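Local coordinates for protein acetone carboxylase alpha subunit (Xanthobacter autotrophicus Py2, PDB 5M45) that forms the alpha subunit of a multi-subunit enzyme and belongs to the hydantoinase B/oxoprolinase family, carrying a bound manganese ion, at residues A[292-297]-A[314-319]; A[336-341]-A[385-390]; A[403-408]-A[432-437]. All coordinates share one frame; numbering follows the deposited sequence.

Interaction 1: residues A[292-297]-A[314-319]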
loop_
_atom_site.group_PDB
_atom_site.type_symbol
_atom_site.label_atom_id
_atom_site.label_comp_id
_atom_site.label_asym_id
_atom_site.label_seq_id
_atom_site.Cartn_x
_atom_site.Cartn_y
_atom_site.Cartn_z
ATOM N N GLY A 292 6.171 -6.634 -32.859
ATOM C CA GLY A 292 7.033 -5.699 -32.119
ATOM C C GLY A 292 7.739 -6.376 -30.940
ATOM O O GLY A 292 7.284 -7.407 -30.463
ATOM N N PHE A 293 8.832 -5.762 -30.491
ATOM C CA PHE A 293 9.665 -6.224 -29.385
ATOM C C PHE A 293 10.149 -5.007 -28.543
ATOM O O PHE A 293 10.175 -3.856 -29.041
ATOM C CB PHE A 293 10.942 -6.921 -29.910
ATOM C CG PHE A 293 10.708 -8.036 -30.881
ATOM C CD1 PHE A 293 10.648 -7.792 -32.258
ATOM C CD2 PHE A 293 10.591 -9.349 -30.435
ATOM C CE1 PHE A 293 10.485 -8.861 -33.151
ATOM C CE2 PHE A 293 10.404 -10.393 -31.328
ATOM C CZ PHE A 293 10.350 -10.147 -32.681
ATOM N N VAL A 294 10.604 -5.287 -27.304
ATOM C CA VAL A 294 11.426 -4.342 -26.516
ATOM C C VAL A 294 12.274 -5.070 -25.444
ATOM O O VAL A 294 11.996 -6.227 -25.096
ATOM C CB VAL A 294 10.559 -3.174 -25.927
ATOM C CG1 VAL A 294 9.851 -3.597 -24.632
ATOM C CG2 VAL A 294 11.378 -1.891 -25.712
ATOM N N ASP A 295 13.325 -4.401 -24.965
ATOM C CA ASP A 295 14.315 -4.991 -24.057
ATOM C C ASP A 295 14.052 -4.755 -22.574
ATOM O O ASP A 295 13.590 -3.676 -22.207
ATOM C CB ASP A 295 15.737 -4.535 -24.421
ATOM C CG ASP A 295 15.956 -2.998 -24.332
ATOM O OD1 ASP A 295 15.223 -2.215 -25.003
ATOM O OD2 ASP A 295 16.912 -2.559 -23.634
ATOM N N VAL A 296 14.358 -5.769 -21.752
ATOM C CA VAL A 296 14.349 -5.684 -20.288
ATOM C C VAL A 296 15.716 -6.157 -19.732
ATOM O O VAL A 296 15.862 -7.327 -19.355
ATOM C CB VAL A 296 13.203 -6.498 -19.690
ATOM C CG1 VAL A 296 13.150 -6.315 -18.176
ATOM C CG2 VAL A 296 11.861 -6.084 -20.305
ATOM N N PRO A 297 16.715 -5.227 -19.655
ATOM C CA PRO A 297 18.073 -5.591 -19.225
ATOM C C PRO A 297 18.256 -5.598 -17.685
ATOM O O PRO A 297 19.019 -4.777 -17.129
ATOM C CB PRO A 297 18.955 -4.554 -19.929
ATOM C CG PRO A 297 18.096 -3.356 -20.087
ATOM C CD PRO A 297 16.708 -3.915 -20.344
ATOM N N THR A 314 15.443 -10.220 -20.310
ATOM C CA THR A 314 14.368 -10.735 -21.146
ATOM C C THR A 314 13.973 -9.715 -22.249
ATOM O O THR A 314 14.369 -8.530 -22.218
ATOM C CB THR A 314 13.092 -11.129 -20.356
ATOM O OG1 THR A 314 12.523 -9.992 -19.665
ATOM C CG2 THR A 314 13.373 -12.270 -19.369
ATOM N N ILE A 315 13.193 -10.222 -23.221
ATOM C CA ILE A 315 12.693 -9.487 -24.363
ATOM C C ILE A 315 11.168 -9.722 -24.481
ATOM O O ILE A 315 10.689 -10.886 -24.484
ATOM C CB ILE A 315 13.375 -9.945 -25.679
ATOM C CG1 ILE A 315 14.891 -9.725 -25.605
ATOM C CG2 ILE A 315 12.779 -9.225 -26.896
ATOM C CD1 ILE A 315 15.686 -10.256 -26.775
ATOM N N MET A 316 10.423 -8.618 -24.589
ATOM C CA MET A 316 8.983 -8.680 -24.889
ATOM C C MET A 316 8.780 -9.056 -26.388
ATOM O O MET A 316 9.479 -8.511 -27.258
ATOM C CB MET A 316 8.340 -7.305 -24.618
ATOM C CG MET A 316 6.816 -7.256 -24.822
ATOM S SD MET A 316 6.232 -7.180 -26.536
ATOM C CE MET A 316 6.520 -5.452 -26.912
ATOM N N HIS A 317 7.824 -9.947 -26.636
ATOM C CA HIS A 317 7.392 -10.412 -27.965
ATOM C C HIS A 317 5.862 -10.175 -28.126
ATOM O O HIS A 317 5.059 -10.629 -27.286
ATOM C CB HIS A 317 7.725 -11.901 -28.084
ATOM C CG HIS A 317 7.359 -12.542 -29.380
ATOM N ND1 HIS A 317 6.853 -13.828 -29.450
ATOM C CD2 HIS A 317 7.430 -12.095 -30.660
ATOM C CE1 HIS A 317 6.593 -14.131 -30.713
ATOM N NE2 HIS A 317 6.928 -13.092 -31.465
ATOM N N ALA A 318 5.471 -9.452 -29.192
ATOM C CA ALA A 318 4.060 -9.186 -29.504
ATOM C C ALA A 318 3.749 -9.326 -31.006
ATOM O O ALA A 318 3.692 -8.322 -31.735
ATOM C CB ALA A 318 3.664 -7.775 -29.015
ATOM N N PRO A 319 3.570 -10.576 -31.480
ATOM C CA PRO A 319 3.139 -10.777 -32.847
ATOM C C PRO A 319 1.608 -10.550 -32.957
ATOM O O PRO A 319 0.891 -10.831 -32.012
ATOM C CB PRO A 319 3.472 -12.257 -33.100
ATOM C CG PRO A 319 3.267 -12.900 -31.779
ATOM C CD PRO A 319 3.689 -11.862 -30.756
#
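F293 and H317 send their rings to the same face of two antiparallel strands, where they lie nearly parallel, planes 15° apart, but displaced laterally, centroids 5.5 Å apart. F293 CE2 and H317 CD2 touch at 3.5 Å. H317 CG is anti to its backbone N (chi1 -180°), on the side of the chain leading to P319, whose CD lies over the centre of the imidazole, 3.5 Å above its plane. The ring's nitrogens bond outward, ND1 to S721 and NE2 to an aromatic side chain of another protein's chain. I315 sets its branch methyl CG2 4.2 Å from F293 CD2.

The opposite face is mostly apolar, with the T314 hydroxyl at one end. V294 CG1 rests 4.0 Å from M316 CB, and the methionine, bent at chi2 and chi3, folds its CE back against F293 C. Beta-branched V296 and T314 lie side by side, V296 CB 3.6 Å from T314 OG1. Backbone bonds join the strands, among them V296 N to T314 O (2.8 Å) and M316 N to V294 O (2.9 Å). Helix 401-422 covers this face, as is typical of an antiparallel strand pair at one margin of a mixed, helix-covered sheet.

Interaction 2: residues A[336-341]-A[385-390]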
loop_
_atom_site.group_PDB
_atom_site.type_symbol
_atom_site.label_atom_id
_atom_site.label_comp_id
_atom_site.label_asym_id
_atom_site.label_seq_id
_atom_site.Cartn_x
_atom_site.Cartn_y
_atom_site.Cartn_z
ATOM N N GLY A 336 1.130 -16.272 -29.693
ATOM C CA GLY A 336 2.572 -16.235 -29.799
ATOM C C GLY A 336 3.297 -15.254 -28.895
ATOM O O GLY A 336 4.515 -15.269 -28.820
ATOM N N SER A 337 2.547 -14.414 -28.194
ATOM C CA SER A 337 3.150 -13.392 -27.327
ATOM C C SER A 337 3.835 -14.016 -26.102
ATOM O O SER A 337 3.497 -15.133 -25.677
ATOM C CB SER A 337 2.080 -12.366 -26.860
ATOM O OG SER A 337 1.507 -11.657 -27.958
ATOM N N SER A 338 4.793 -13.276 -25.551
ATOM C CA SER A 338 5.566 -13.719 -24.372
ATOM C C SER A 338 4.769 -13.591 -23.055
ATOM O O SER A 338 3.671 -13.057 -23.030
ATOM C CB SER A 338 6.929 -12.981 -24.318
ATOM O OG SER A 338 6.783 -11.569 -24.271
ATOM N N ARG A 339 5.339 -14.099 -21.964
ATOM C CA ARG A 339 4.707 -14.186 -20.642
ATOM C C ARG A 339 4.901 -12.904 -19.843
ATOM O O ARG A 339 5.848 -12.148 -20.082
ATOM C CB ARG A 339 5.316 -15.366 -19.850
ATOM C CG ARG A 339 4.610 -15.751 -18.563
ATOM C CD ARG A 339 5.135 -17.008 -17.887
ATOM N NE ARG A 339 6.494 -16.904 -17.374
ATOM C CZ ARG A 339 7.578 -17.514 -17.903
ATOM N NH1 ARG A 339 7.479 -18.329 -18.978
ATOM N NH2 ARG A 339 8.775 -17.353 -17.316
ATOM N N TRP A 340 3.989 -12.656 -18.888
ATOM C CA TRP A 340 4.252 -11.655 -17.830
ATOM C C TRP A 340 5.609 -11.916 -17.158
ATOM O O TRP A 340 6.163 -13.018 -17.265
ATOM C CB TRP A 340 3.105 -11.631 -16.801
ATOM C CG TRP A 340 2.910 -12.932 -16.053
ATOM C CD1 TRP A 340 2.071 -13.948 -16.400
ATOM C CD2 TRP A 340 3.525 -13.321 -14.830
ATOM N NE1 TRP A 340 2.152 -14.965 -15.482
ATOM C CE2 TRP A 340 3.038 -14.612 -14.505
ATOM C CE3 TRP A 340 4.452 -12.725 -13.987
ATOM C CZ2 TRP A 340 3.419 -15.302 -13.346
ATOM C CZ3 TRP A 340 4.847 -13.437 -12.829
ATOM C CH2 TRP A 340 4.316 -14.695 -12.520
ATOM N N GLY A 341 6.153 -10.915 -16.486
ATOM C CA GLY A 341 7.440 -11.102 -15.786
ATOM C C GLY A 341 7.608 -10.318 -14.475
ATOM O O GLY A 341 6.686 -9.570 -14.043
ATOM N N GLY A 385 -2.428 -15.675 -19.777
ATOM C CA GLY A 385 -1.052 -15.913 -19.328
ATOM C C GLY A 385 0.052 -15.118 -20.008
ATOM O O GLY A 385 1.185 -15.082 -19.487
ATOM N N THR A 386 -0.247 -14.519 -21.164
ATOM C CA THR A 386 0.659 -13.594 -21.834
ATOM C C THR A 386 0.793 -12.299 -21.024
ATOM O O THR A 386 0.001 -12.020 -20.108
ATOM C CB THR A 386 0.194 -13.270 -23.279
ATOM O OG1 THR A 386 -1.120 -12.694 -23.224
ATOM C CG2 THR A 386 0.158 -14.545 -24.181
ATOM N N TRP A 387 1.783 -11.482 -21.369
ATOM C CA TRP A 387 1.993 -10.204 -20.656
ATOM C C TRP A 387 0.816 -9.227 -20.791
ATOM O O TRP A 387 0.593 -8.420 -19.871
ATOM C CB TRP A 387 3.324 -9.527 -21.068
ATOM C CG TRP A 387 3.357 -9.026 -22.522
ATOM C CD1 TRP A 387 3.901 -9.668 -23.618
ATOM C CD2 TRP A 387 2.833 -7.794 -22.991
ATOM N NE1 TRP A 387 3.737 -8.876 -24.742
ATOM C CE2 TRP A 387 3.087 -7.725 -24.379
ATOM C CE3 TRP A 387 2.188 -6.710 -22.365
ATOM C CZ2 TRP A 387 2.714 -6.606 -25.151
ATOM C CZ3 TRP A 387 1.801 -5.628 -23.135
ATOM C CH2 TRP A 387 2.070 -5.571 -24.507
ATOM N N MET A 388 0.096 -9.275 -21.925
ATOM C CA MET A 388 -1.103 -8.457 -22.160
ATOM C C MET A 388 -2.420 -9.007 -21.539
ATOM O O MET A 388 -3.418 -8.309 -21.530
ATOM C CB MET A 388 -1.311 -8.121 -23.657
ATOM C CG MET A 388 -1.660 -9.293 -24.574
ATOM S SD MET A 388 -0.255 -10.171 -25.279
ATOM C CE MET A 388 0.299 -8.969 -26.503
ATOM N N ASN A 389 -2.413 -10.238 -21.023
ATOM C CA ASN A 389 -3.595 -10.823 -20.321
ATOM C C ASN A 389 -3.082 -11.794 -19.239
ATOM O O ASN A 389 -3.261 -13.004 -19.342
ATOM C CB ASN A 389 -4.533 -11.482 -21.332
ATOM C CG ASN A 389 -5.849 -11.959 -20.740
ATOM O OD1 ASN A 389 -6.276 -11.567 -19.604
ATOM N ND2 ASN A 389 -6.510 -12.842 -21.478
ATOM N N PRO A 390 -2.419 -11.248 -18.201
ATOM C CA PRO A 390 -1.754 -12.128 -17.234
ATOM C C PRO A 390 -2.702 -12.924 -16.383
ATOM O O PRO A 390 -3.843 -12.515 -16.173
ATOM C CB PRO A 390 -0.930 -11.170 -16.356
ATOM C CG PRO A 390 -0.897 -9.870 -17.087
ATOM C CD PRO A 390 -2.135 -9.808 -17.922
#
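The indoles of W387 and W340 flank the point where two irregular loops touch, and a single backbone bond, W387 N to S338 O (3.0 Å, 151° at the hydrogen), pins them there. Next to it R339 and T386 form an isolated backbone bridge. In W387, CG sits between the backbone N and the carbonyl carbon (chi1 67°), and CD1 reaches 3.5 Å from S338 OG. That hydroxyl is itself bonded to H317 N of the neighbouring strand. One face of the same indole carries M388 CE, 3.4 Å above the plane and toward the rim. The bent thioether also packs on S337, whose OG lies 3.3 Å from M388 CE while bonding to F334 O; serine is short enough for the methionine end to pack directly against it. On the far side of the bridge, W340 offers CD1 to G385 O at 3.4 Å, and its CB meets P390 CB at 4.1 Å, the stiff proline ring giving a firm apolar surface. G385 suits its place because, at phi 101°, a CB would press on the preceding carbonyl oxygen. R339 lays its CG on G385 O (3.6 Å) and carries its guanidinium away to a salt bridge with E746. With one hydrogen bond, the contact rests mainly on indoles and thioether packing against apolar groups and oxygens; hydroxyls and charge find partners outside the two segments.

Interaction 3: residues A[403-408]-A[432-437]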
loop_
_atom_site.group_PDB
_atom_site.type_symbol
_atom_site.label_atom_id
_atom_site.label_comp_id
_atom_site.label_asym_id
_atom_site.label_seq_id
_atom_site.Cartn_x
_atom_site.Cartn_y
_atom_site.Cartn_z
ATOM N N PHE A 403 5.945 -2.009 -22.483
ATOM C CA PHE A 403 5.445 -3.069 -23.365
ATOM C C PHE A 403 4.331 -2.597 -24.278
ATOM O O PHE A 403 4.333 -2.886 -25.485
ATOM C CB PHE A 403 4.977 -4.286 -22.524
ATOM C CG PHE A 403 6.112 -5.128 -21.932
ATOM C CD1 PHE A 403 7.470 -4.732 -21.973
ATOM C CD2 PHE A 403 5.795 -6.335 -21.332
ATOM C CE1 PHE A 403 8.458 -5.547 -21.421
ATOM C CE2 PHE A 403 6.767 -7.138 -20.784
ATOM C CZ PHE A 403 8.108 -6.743 -20.819
ATOM N N LEU A 404 3.363 -1.878 -23.721
ATOM C CA LEU A 404 2.178 -1.455 -24.492
ATOM C C LEU A 404 2.518 -0.653 -25.767
ATOM O O LEU A 404 2.068 -0.997 -26.856
ATOM C CB LEU A 404 1.217 -0.617 -23.601
ATOM C CG LEU A 404 0.466 -1.343 -22.455
ATOM C CD1 LEU A 404 -0.291 -0.341 -21.588
ATOM C CD2 LEU A 404 -0.508 -2.384 -22.991
ATOM N N VAL A 405 3.327 0.409 -25.616
ATOM C CA VAL A 405 3.649 1.300 -26.763
ATOM C C VAL A 405 4.518 0.581 -27.812
ATOM O O VAL A 405 4.508 0.969 -28.999
ATOM C CB VAL A 405 4.323 2.631 -26.344
ATOM C CG1 VAL A 405 3.501 3.355 -25.290
ATOM C CG2 VAL A 405 5.743 2.422 -25.858
ATOM N N SER A 406 5.233 -0.471 -27.366
ATOM C CA SER A 406 6.118 -1.249 -28.215
ATOM C C SER A 406 5.345 -2.321 -29.031
ATOM O O SER A 406 5.801 -2.735 -30.094
ATOM C CB SER A 406 7.205 -1.926 -27.346
ATOM O OG SER A 406 8.067 -0.984 -26.703
ATOM N N ALA A 407 4.186 -2.756 -28.534
ATOM C CA ALA A 407 3.283 -3.644 -29.282
ATOM C C ALA A 407 2.333 -2.893 -30.218
ATOM O O ALA A 407 2.092 -3.346 -31.336
ATOM C CB ALA A 407 2.486 -4.493 -28.299
ATOM N N TRP A 408 1.821 -1.729 -29.803
ATOM C CA TRP A 408 0.843 -0.982 -30.623
ATOM C C TRP A 408 1.438 -0.430 -31.936
ATOM O O TRP A 408 0.725 -0.344 -32.955
ATOM C CB TRP A 408 0.179 0.154 -29.849
ATOM C CG TRP A 408 -0.635 -0.240 -28.644
ATOM C CD1 TRP A 408 -1.369 -1.368 -28.481
ATOM C CD2 TRP A 408 -0.797 0.525 -27.433
ATOM N NE1 TRP A 408 -1.969 -1.382 -27.225
ATOM C CE2 TRP A 408 -1.618 -0.225 -26.572
ATOM C CE3 TRP A 408 -0.313 1.764 -26.999
ATOM C CZ2 TRP A 408 -1.977 0.229 -25.305
ATOM C CZ3 TRP A 408 -0.696 2.222 -25.736
ATOM C CH2 TRP A 408 -1.498 1.450 -24.897
ATOM N N ASN A 432 4.200 4.763 -34.193
ATOM C CA ASN A 432 4.558 5.617 -33.058
ATOM C C ASN A 432 5.946 5.304 -32.486
ATOM O O ASN A 432 6.401 4.134 -32.480
ATOM C CB ASN A 432 3.476 5.582 -31.959
ATOM C CG ASN A 432 3.256 4.178 -31.371
ATOM O OD1 ASN A 432 2.460 3.402 -31.892
ATOM N ND2 ASN A 432 3.975 3.857 -30.280
ATOM N N ALA A 433 6.614 6.367 -32.003
ATOM C CA ALA A 433 7.846 6.253 -31.246
ATOM C C ALA A 433 7.635 5.500 -29.953
ATOM O O ALA A 433 6.521 5.478 -29.414
ATOM C CB ALA A 433 8.382 7.636 -30.919
ATOM N N ASN A 434 8.701 4.936 -29.432
ATOM C CA ASN A 434 8.729 4.544 -28.029
ATOM C C ASN A 434 8.682 5.830 -27.160
ATOM O O ASN A 434 9.494 6.758 -27.365
ATOM C CB ASN A 434 9.987 3.717 -27.710
ATOM C CG ASN A 434 9.890 2.998 -26.378
ATOM O OD1 ASN A 434 10.052 3.604 -25.306
ATOM N ND2 ASN A 434 9.636 1.695 -26.429
ATOM N N THR A 435 7.723 5.897 -26.239
ATOM C CA THR A 435 7.500 7.110 -25.433
ATOM C C THR A 435 8.399 7.080 -24.169
ATOM O O THR A 435 7.976 6.597 -23.100
ATOM C CB THR A 435 6.006 7.257 -25.057
ATOM O OG1 THR A 435 5.609 6.204 -24.161
ATOM C CG2 THR A 435 5.164 7.260 -26.264
ATOM N N SER A 436 9.636 7.529 -24.337
ATOM C CA SER A 436 10.685 7.517 -23.266
ATOM C C SER A 436 11.831 8.425 -23.740
ATOM O O SER A 436 11.789 8.865 -24.898
ATOM C CB SER A 436 11.154 6.077 -23.012
ATOM O OG SER A 436 11.892 5.539 -24.126
ATOM N N ASN A 437 12.851 8.765 -22.945
ATOM C CA ASN A 437 13.086 8.450 -21.512
ATOM C C ASN A 437 12.147 9.177 -20.554
ATOM O O ASN A 437 11.720 10.278 -20.849
ATOM C CB ASN A 437 14.513 8.885 -21.160
ATOM C CG ASN A 437 14.891 8.584 -19.696
ATOM O OD1 ASN A 437 15.034 7.412 -19.297
ATOM N ND2 ASN A 437 15.112 9.643 -18.919
HETATM O O HOH W 1 7.121 2.030 -30.147
#
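V405 and N434 mark the closest backbone approach, CA to CA 6.2 Å, between a helical segment, 403-408, and the extended, irregular segment 432-437. The latter turns at T435, the centre of an inverse gamma turn, and has a cis peptide bond before N437.

N432 supplies the direct bond. Its CG stands between its own backbone N and carbonyl carbon (chi1 61°), and the amide nitrogen ND2 donates to V405 O at 3.2 Å. The same ND2 donates to A433 O at 3.1 Å. Both acceptors lie close to the amide plane, so the two bonds together fix the rotation of the amide group; asparagine suits the place because its short side chain ends in a nitrogen with two hydrogens to give. V405 O also accepts from a water at 3.0 Å, which donates in turn to N432 O, so this buried carbonyl is gripped twice and the loop is tied to the helix by both a direct and a water-mediated link.

V405, whose CB points toward the loop, packs beside these bonds: CG1 lies 3.7 Å from T435 OG1 and CG2 4.0 Å from N434 ND2, the valine and asparagine side chains crossing at about a right angle. The polar ends have partners of their own. N434 OD1 accepts from S436 OG (2.9 Å) and ND2 bonds to S544, while T435 OG1 bonds to W479 and S406 OG to H402 O.

The contact lies deep in the chain, with the T435 side chain about 10 Å from the manganese ion. Helix 401-422 presents V405 to the loop leading into strand 440-442, while F403 and S406 pack on strands 286-297 and 313-324, and W408 packs on helix 349-361.

How the interactions relate
All three contacts are buried, and helix 401-422 connects them: F403, S406 and A407 of interaction 3 cover the V294/M316 face of interaction 1 and, except for S406, also meet the W387 indole of interaction 2. H317 belongs to interaction 1 and lies against the 336-341 loop of interaction 2. Their chemistry follows their place. Antiparallel backbone bonding, weaker in the middle, dominates the strands of interaction 1, whose F293/H317 face also meets another protein's chain. Interaction 2, between loops, relies on large aromatic and sulfur-bearing side chains. Interaction 3, nearest the centre of the chain, uses asparagine and a water to satisfy polar backbone atoms.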